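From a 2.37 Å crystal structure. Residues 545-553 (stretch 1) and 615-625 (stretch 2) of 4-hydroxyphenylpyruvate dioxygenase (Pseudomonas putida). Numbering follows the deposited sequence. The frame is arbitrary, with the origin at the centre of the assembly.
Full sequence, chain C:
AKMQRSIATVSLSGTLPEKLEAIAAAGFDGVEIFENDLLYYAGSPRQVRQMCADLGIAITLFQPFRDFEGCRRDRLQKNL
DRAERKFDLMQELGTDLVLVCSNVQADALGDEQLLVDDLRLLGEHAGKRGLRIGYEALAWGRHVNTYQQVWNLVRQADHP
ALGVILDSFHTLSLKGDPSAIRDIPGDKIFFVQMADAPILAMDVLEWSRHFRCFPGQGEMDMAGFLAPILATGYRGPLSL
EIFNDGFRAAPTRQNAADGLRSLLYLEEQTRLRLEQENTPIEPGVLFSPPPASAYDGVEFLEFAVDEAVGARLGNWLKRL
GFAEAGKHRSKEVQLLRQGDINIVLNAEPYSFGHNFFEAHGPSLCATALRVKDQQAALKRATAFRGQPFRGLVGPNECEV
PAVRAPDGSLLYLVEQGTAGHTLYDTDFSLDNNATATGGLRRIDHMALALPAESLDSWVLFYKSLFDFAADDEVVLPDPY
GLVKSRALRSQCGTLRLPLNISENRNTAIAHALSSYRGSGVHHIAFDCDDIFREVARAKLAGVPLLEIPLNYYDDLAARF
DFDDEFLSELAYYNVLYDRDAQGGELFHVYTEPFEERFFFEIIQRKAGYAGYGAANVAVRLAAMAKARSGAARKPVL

Stretch 1 (545-553) LLEIPLNYY
Stretch 2, residues 615-625: ANVAVRLAAMA

One hydrogen bond, at one end of a largely apolar contact, joins these two stretches: Tyr552 OH donates to Asn616 OD1 at 3.0 Å, the acceptor lying at the edge of the tyrosine ring, near its plane. Asn616 occupies the N-cap position of the helix that follows, yet its side chain (chi1 -66°, chi2 -39°) makes no capping bond and instead reaches the phenol; its ND2 is hydrogen-bonded elsewhere in the structure.

Stretch 2 is a short 3-10 segment at 615-616 (Asn616 phi/psi -102/9) leading into helix 617-625, with phi/psi near -65/-40 and i to i+4 bonds such as Ala623 N to Val619 O, 3.1 Å. Stretch 1 runs extended from Leu545 to Pro549, phi -68° to -101° and psi 125° to 159°, then turns into a helix, where Tyr552 N bonds Pro549 O at 3.2 Å. The stretches run in opposite senses: Leu546 lies beside Ala623, their CA atoms 6.4 Å apart, whereas Tyr552 reaches back to Asn616. Together they bury 379 Å².

Asn616, Val619 and Ala623 all point toward stretch 1, as spacings of three and four residues place them on one helical face. Ala623 suits the close approach of the extended chain: its small CB sits 3.8 Å from Glu547 O and 4.0 Å from Leu546 CD1. Leu546 (m, t) points toward the helix; both methyls pack on selenomethionine Met624 CG, Leu546 CD2 at 3.9 Å, and Leu546 CD1 also lies 4.0 Å from Arg620 CG, an aliphatic part of that side chain.

Val619 (t) CG1 lies 4.2 Å from Ile548 (m, m) CG2. Both Val619 methyls lie near the Tyr552 ring, Val619 CG2 closest, obliquely placed 3.7 Å from Tyr552 CD1. Tyr552 (t, chi2 77°) thus combines apolar ring packing with a polar hydroxyl. Glu547 (t, t) points sideways and is exposed, its carboxylate outside the apolar contact.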

ATOM      1  N   LEU C 545      15.943 -30.935   1.700  1.00 53.72           N
ATOM      2  CA  LEU C 545      15.312 -30.877   0.390  1.00 52.31           C
ATOM      3  C   LEU C 545      13.908 -31.482   0.450  1.00 53.82           C
ATOM      4  O   LEU C 545      13.619 -32.366   1.263  1.00 55.38           O
ATOM      5  CB  LEU C 545      16.175 -31.605  -0.640  1.00 51.70           C
ATOM      6  CG  LEU C 545      17.616 -31.113  -0.734  1.00 52.12           C
ATOM      7  CD1 LEU C 545      18.476 -32.187  -1.383  1.00 52.90           C
ATOM      8  CD2 LEU C 545      17.709 -29.807  -1.515  1.00 50.71           C
ATOM      9  N   LEU C 546      13.040 -31.018  -0.446  1.00 56.55           N
ATOM     10  CA  LEU C 546      11.635 -31.399  -0.400  1.00 55.83           C
ATOM     11  C   LEU C 546      11.414 -32.823  -0.896  1.00 58.36           C
ATOM     12  O   LEU C 546      12.129 -33.321  -1.770  1.00 56.45           O
ATOM     13  CB  LEU C 546      10.798 -30.445  -1.243  1.00 55.47           C
ATOM     14  CG  LEU C 546      10.930 -28.959  -0.925  1.00 56.80           C
ATOM     15  CD1 LEU C 546      10.080 -28.146  -1.880  1.00 54.55           C
ATOM     16  CD2 LEU C 546      10.517 -28.702   0.515  1.00 57.78           C
ATOM     17  N   GLU C 547      10.395 -33.468  -0.334  1.00 63.96           N
ATOM     18  CA  GLU C 547       9.919 -34.759  -0.813  1.00 63.54           C
ATOM     19  C   GLU C 547       8.813 -34.540  -1.835  1.00 65.02           C
ATOM     20  O   GLU C 547       7.819 -33.866  -1.548  1.00 67.04           O
ATOM     21  CB  GLU C 547       9.389 -35.615   0.340  1.00 65.97           C
ATOM     22  CG  GLU C 547       8.738 -36.919  -0.114  1.00 70.11           C
ATOM     23  CD  GLU C 547       8.322 -37.802   1.046  1.00 71.74           C
ATOM     24  OE1 GLU C 547       9.013 -37.787   2.085  1.00 70.87           O
ATOM     25  OE2 GLU C 547       7.289 -38.494   0.924  1.00 73.26           O
ATOM     26  N   ILE C 548       8.986 -35.113  -3.014  1.00 66.39           N
ATOM     27  CA  ILE C 548       8.060 -34.932  -4.128  1.00 67.49           C
ATOM     28  C   ILE C 548       7.169 -36.167  -4.208  1.00 71.33           C
ATOM     29  O   ILE C 548       7.693 -37.290  -4.212  1.00 73.33           O
ATOM     30  CB  ILE C 548       8.810 -34.708  -5.453  1.00 64.35           C
ATOM     31  CG1 ILE C 548       9.787 -33.538  -5.316  1.00 63.27           C
ATOM     32  CG2 ILE C 548       7.829 -34.446  -6.581  1.00 63.38           C
ATOM     33  CD1 ILE C 548       9.138 -32.249  -4.861  1.00 65.17           C
ATOM     34  N   PRO C 549       5.847 -36.012  -4.266  1.00 71.99           N
ATOM     35  CA  PRO C 549       4.966 -37.182  -4.230  1.00 71.45           C
ATOM     36  C   PRO C 549       5.099 -38.031  -5.485  1.00 71.49           C
ATOM     37  O   PRO C 549       5.551 -37.577  -6.540  1.00 69.78           O
ATOM     38  CB  PRO C 549       3.562 -36.574  -4.118  1.00 71.43           C
ATOM     39  CG  PRO C 549       3.780 -35.168  -3.648  1.00 69.65           C
ATOM     40  CD  PRO C 549       5.092 -34.749  -4.226  1.00 71.38           C
ATOM     41  N   LEU C 550       4.694 -39.296  -5.347  1.00 72.43           N
ATOM     42  CA  LEU C 550       4.834 -40.252  -6.440  1.00 70.81           C
ATOM     43  C   LEU C 550       3.995 -39.847  -7.646  1.00 69.99           C
ATOM     44  O   LEU C 550       4.428 -40.006  -8.794  1.00 67.86           O
ATOM     45  CB  LEU C 550       4.443 -41.650  -5.953  1.00 71.85           C
ATOM     46  CG  LEU C 550       5.117 -42.895  -6.542  1.00 71.32           C
ATOM     47  CD1 LEU C 550       4.703 -44.129  -5.755  1.00 69.08           C
ATOM     48  CD2 LEU C 550       4.800 -43.081  -8.018  1.00 72.51           C
ATOM     49  N   ASN C 551       2.794 -39.311  -7.405  1.00 71.97           N
ATOM     50  CA  ASN C 551       1.901 -38.952  -8.503  1.00 72.77           C
ATOM     51  C   ASN C 551       2.510 -37.915  -9.440  1.00 73.79           C
ATOM     52  O   ASN C 551       2.115 -37.847 -10.609  1.00 72.25           O
ATOM     53  CB  ASN C 551       0.562 -38.450  -7.950  1.00 72.20           C
ATOM     54  CG  ASN C 551       0.721 -37.323  -6.941  1.00 74.19           C
ATOM     55  OD1 ASN C 551       1.547 -36.425  -7.113  1.00 74.27           O
ATOM     56  ND2 ASN C 551      -0.072 -37.371  -5.877  1.00 75.40           N
ATOM     57  N   TYR C 552       3.457 -37.108  -8.953  1.00 69.82           N
ATOM     58  CA  TYR C 552       4.157 -36.177  -9.832  1.00 70.92           C
ATOM     59  C   TYR C 552       4.955 -36.923 -10.892  1.00 71.73           C
ATOM     60  O   TYR C 552       4.959 -36.537 -12.067  1.00 72.61           O
ATOM     61  CB  TYR C 552       5.072 -35.269  -9.008  1.00 70.67           C
ATOM     62  CG  TYR C 552       5.980 -34.388  -9.836  1.00 69.16           C
ATOM     63  CD1 TYR C 552       5.493 -33.243 -10.452  1.00 68.15           C
ATOM     64  CD2 TYR C 552       7.323 -34.703 -10.010  1.00 69.94           C
ATOM     65  CE1 TYR C 552       6.315 -32.431 -11.209  1.00 66.84           C
ATOM     66  CE2 TYR C 552       8.154 -33.897 -10.765  1.00 69.42           C
ATOM     67  CZ  TYR C 552       7.644 -32.763 -11.363  1.00 66.92           C
ATOM     68  OH  TYR C 552       8.465 -31.957 -12.118  1.00 65.75           O
ATOM     69  N   TYR C 553       5.643 -37.996 -10.496  1.00 70.85           N
ATOM     70  CA  TYR C 553       6.458 -38.750 -11.440  1.00 71.80           C
ATOM     71  C   TYR C 553       5.618 -39.695 -12.288  1.00 70.25           C
ATOM     72  O   TYR C 553       6.002 -40.009 -13.420  1.00 68.45           O
ATOM     73  CB  TYR C 553       7.556 -39.502 -10.690  1.00 71.74           C
ATOM     74  CG  TYR C 553       8.447 -38.562  -9.916  1.00 70.33           C
ATOM     75  CD1 TYR C 553       9.449 -37.842 -10.554  1.00 69.94           C
ATOM     76  CD2 TYR C 553       8.274 -38.377  -8.551  1.00 67.87           C
ATOM     77  CE1 TYR C 553      10.258 -36.971  -9.857  1.00 69.95           C
ATOM     78  CE2 TYR C 553       9.080 -37.509  -7.843  1.00 69.04           C
ATOM     79  CZ  TYR C 553      10.070 -36.809  -8.501  1.00 71.20           C
ATOM     80  OH  TYR C 553      10.875 -35.940  -7.802  1.00 71.74           O
ATOM     81  N   ALA C 615       6.328 -24.231 -14.139  1.00 63.68           N
ATOM     82  CA  ALA C 615       5.282 -25.246 -14.186  1.00 63.51           C
ATOM     83  C   ALA C 615       5.239 -26.100 -12.926  1.00 62.38           C
ATOM     84  O   ALA C 615       4.228 -26.765 -12.679  1.00 65.90           O
ATOM     85  CB  ALA C 615       5.473 -26.139 -15.414  1.00 62.46           C
ATOM     86  N   ASN C 616       6.302 -26.095 -12.123  1.00 60.68           N
ATOM     87  CA  ASN C 616       6.389 -26.920 -10.927  1.00 59.43           C
ATOM     88  C   ASN C 616       6.126 -26.139  -9.645  1.00 60.13           C
ATOM     89  O   ASN C 616       6.329 -26.680  -8.554  1.00 61.74           O
ATOM     90  CB  ASN C 616       7.761 -27.597 -10.847  1.00 61.03           C
ATOM     91  CG  ASN C 616       7.990 -28.596 -11.966  1.00 62.49           C
ATOM     92  OD1 ASN C 616       7.082 -29.333 -12.353  1.00 63.70           O
ATOM     93  ND2 ASN C 616       9.210 -28.623 -12.493  1.00 59.59           N
ATOM     94  N   VAL C 617       5.678 -24.884  -9.749  1.00 59.65           N
ATOM     95  CA  VAL C 617       5.476 -24.072  -8.551  1.00 61.06           C
ATOM     96  C   VAL C 617       4.359 -24.654  -7.693  1.00 60.85           C
ATOM     97  O   VAL C 617       4.470 -24.704  -6.461  1.00 59.17           O
ATOM     98  CB  VAL C 617       5.200 -22.605  -8.937  1.00 61.23           C
ATOM     99  CG1 VAL C 617       4.178 -21.978  -7.998  1.00 57.61           C
ATOM    100  CG2 VAL C 617       6.495 -21.806  -8.912  1.00 61.84           C
ATOM    101  N   ALA C 618       3.278 -25.119  -8.324  1.00 61.64           N
ATOM    102  CA  ALA C 618       2.186 -25.726  -7.570  1.00 61.35           C
ATOM    103  C   ALA C 618       2.667 -26.957  -6.816  1.00 61.04           C
ATOM    104  O   ALA C 618       2.246 -27.207  -5.680  1.00 60.63           O
ATOM    105  CB  ALA C 618       1.034 -26.083  -8.508  1.00 63.05           C
ATOM    106  N   VAL C 619       3.556 -27.736  -7.434  1.00 61.80           N
ATOM    107  CA  VAL C 619       4.079 -28.933  -6.786  1.00 61.79           C
ATOM    108  C   VAL C 619       4.979 -28.548  -5.618  1.00 60.77           C
ATOM    109  O   VAL C 619       4.949 -29.183  -4.556  1.00 62.54           O
ATOM    110  CB  VAL C 619       4.817 -29.807  -7.818  1.00 64.00           C
ATOM    111  CG1 VAL C 619       5.622 -30.901  -7.130  1.00 60.48           C
ATOM    112  CG2 VAL C 619       3.834 -30.393  -8.821  1.00 65.36           C
ATOM    113  N   ARG C 620       5.793 -27.503  -5.795  1.00 58.78           N
ATOM    114  CA  ARG C 620       6.641 -27.022  -4.707  1.00 58.13           C
ATOM    115  C   ARG C 620       5.813 -26.533  -3.526  1.00 60.59           C
ATOM    116  O   ARG C 620       6.126 -26.842  -2.369  1.00 59.23           O
ATOM    117  CB  ARG C 620       7.566 -25.914  -5.209  1.00 57.23           C
ATOM    118  CG  ARG C 620       8.411 -25.274  -4.114  1.00 56.03           C
ATOM    119  CD  ARG C 620       9.246 -24.114  -4.639  1.00 59.00           C
ATOM    120  NE  ARG C 620       8.446 -23.037  -5.219  1.00 61.21           N
ATOM    121  CZ  ARG C 620       7.807 -22.109  -4.513  1.00 62.03           C
ATOM    122  NH1 ARG C 620       7.863 -22.121  -3.188  1.00 59.32           N
ATOM    123  NH2 ARG C 620       7.111 -21.167  -5.134  1.00 62.84           N
ATOM    124  N   LEU C 621       4.748 -25.772  -3.794  1.00 63.58           N
ATOM    125  CA  LEU C 621       3.930 -25.237  -2.710  1.00 63.76           C
ATOM    126  C   LEU C 621       3.247 -26.353  -1.930  1.00 63.50           C
ATOM    127  O   LEU C 621       3.158 -26.295  -0.698  1.00 60.77           O
ATOM    128  CB  LEU C 621       2.894 -24.262  -3.267  1.00 62.90           C
ATOM    129  CG  LEU C 621       3.426 -22.935  -3.810  1.00 63.68           C
ATOM    130  CD1 LEU C 621       2.358 -22.223  -4.629  1.00 63.84           C
ATOM    131  CD2 LEU C 621       3.908 -22.049  -2.671  1.00 61.33           C
ATOM    132  N   ALA C 622       2.765 -27.382  -2.631  1.00 65.93           N
ATOM    133  CA  ALA C 622       2.151 -28.516  -1.949  1.00 63.29           C
ATOM    134  C   ALA C 622       3.163 -29.242  -1.072  1.00 64.15           C
ATOM    135  O   ALA C 622       2.835 -29.681   0.036  1.00 64.56           O
ATOM    136  CB  ALA C 622       1.536 -29.473  -2.968  1.00 59.16           C
ATOM    137  N   ALA C 623       4.400 -29.380  -1.556  1.00 64.81           N
ATOM    138  CA  ALA C 623       5.436 -30.056  -0.781  1.00 64.02           C
ATOM    139  C   ALA C 623       5.783 -29.276   0.482  1.00 63.86           C
ATOM    140  O   ALA C 623       5.876 -29.853   1.573  1.00 64.78           O
ATOM    141  CB  ALA C 623       6.681 -30.266  -1.642  1.00 64.49           C
HETATM  142  N   MSE C 624       5.979 -27.966   0.358  1.00 64.56           N
HETATM  143  CA  MSE C 624       6.296 -27.129   1.512  1.00 64.99           C
HETATM  144  C   MSE C 624       5.120 -27.055   2.483  1.00 67.50           C
HETATM  145  O   MSE C 624       5.305 -26.812   3.675  1.00 67.88           O
HETATM  146  CB  MSE C 624       6.696 -25.720   1.066  1.00 62.94           C
HETATM  147  CG  MSE C 624       8.060 -25.640   0.398  1.00 67.99           C
HETATM  148 SE   MSE C 624       8.558 -23.824  -0.132  1.00 73.74          SE
HETATM  149  CE  MSE C 624      10.329 -24.196  -0.848  1.00 70.66           C
ATOM    150  N   ALA C 625       3.909 -27.271   1.961  1.00 66.67           N
ATOM    151  CA  ALA C 625       2.722 -27.236   2.809  1.00 67.71           C
ATOM    152  C   ALA C 625       2.766 -28.327   3.871  1.00 69.22           C
ATOM    153  O   ALA C 625       2.416 -28.087   5.033  1.00 71.03           O
ATOM    154  CB  ALA C 625       1.461 -27.369   1.956  1.00 66.97           C
TER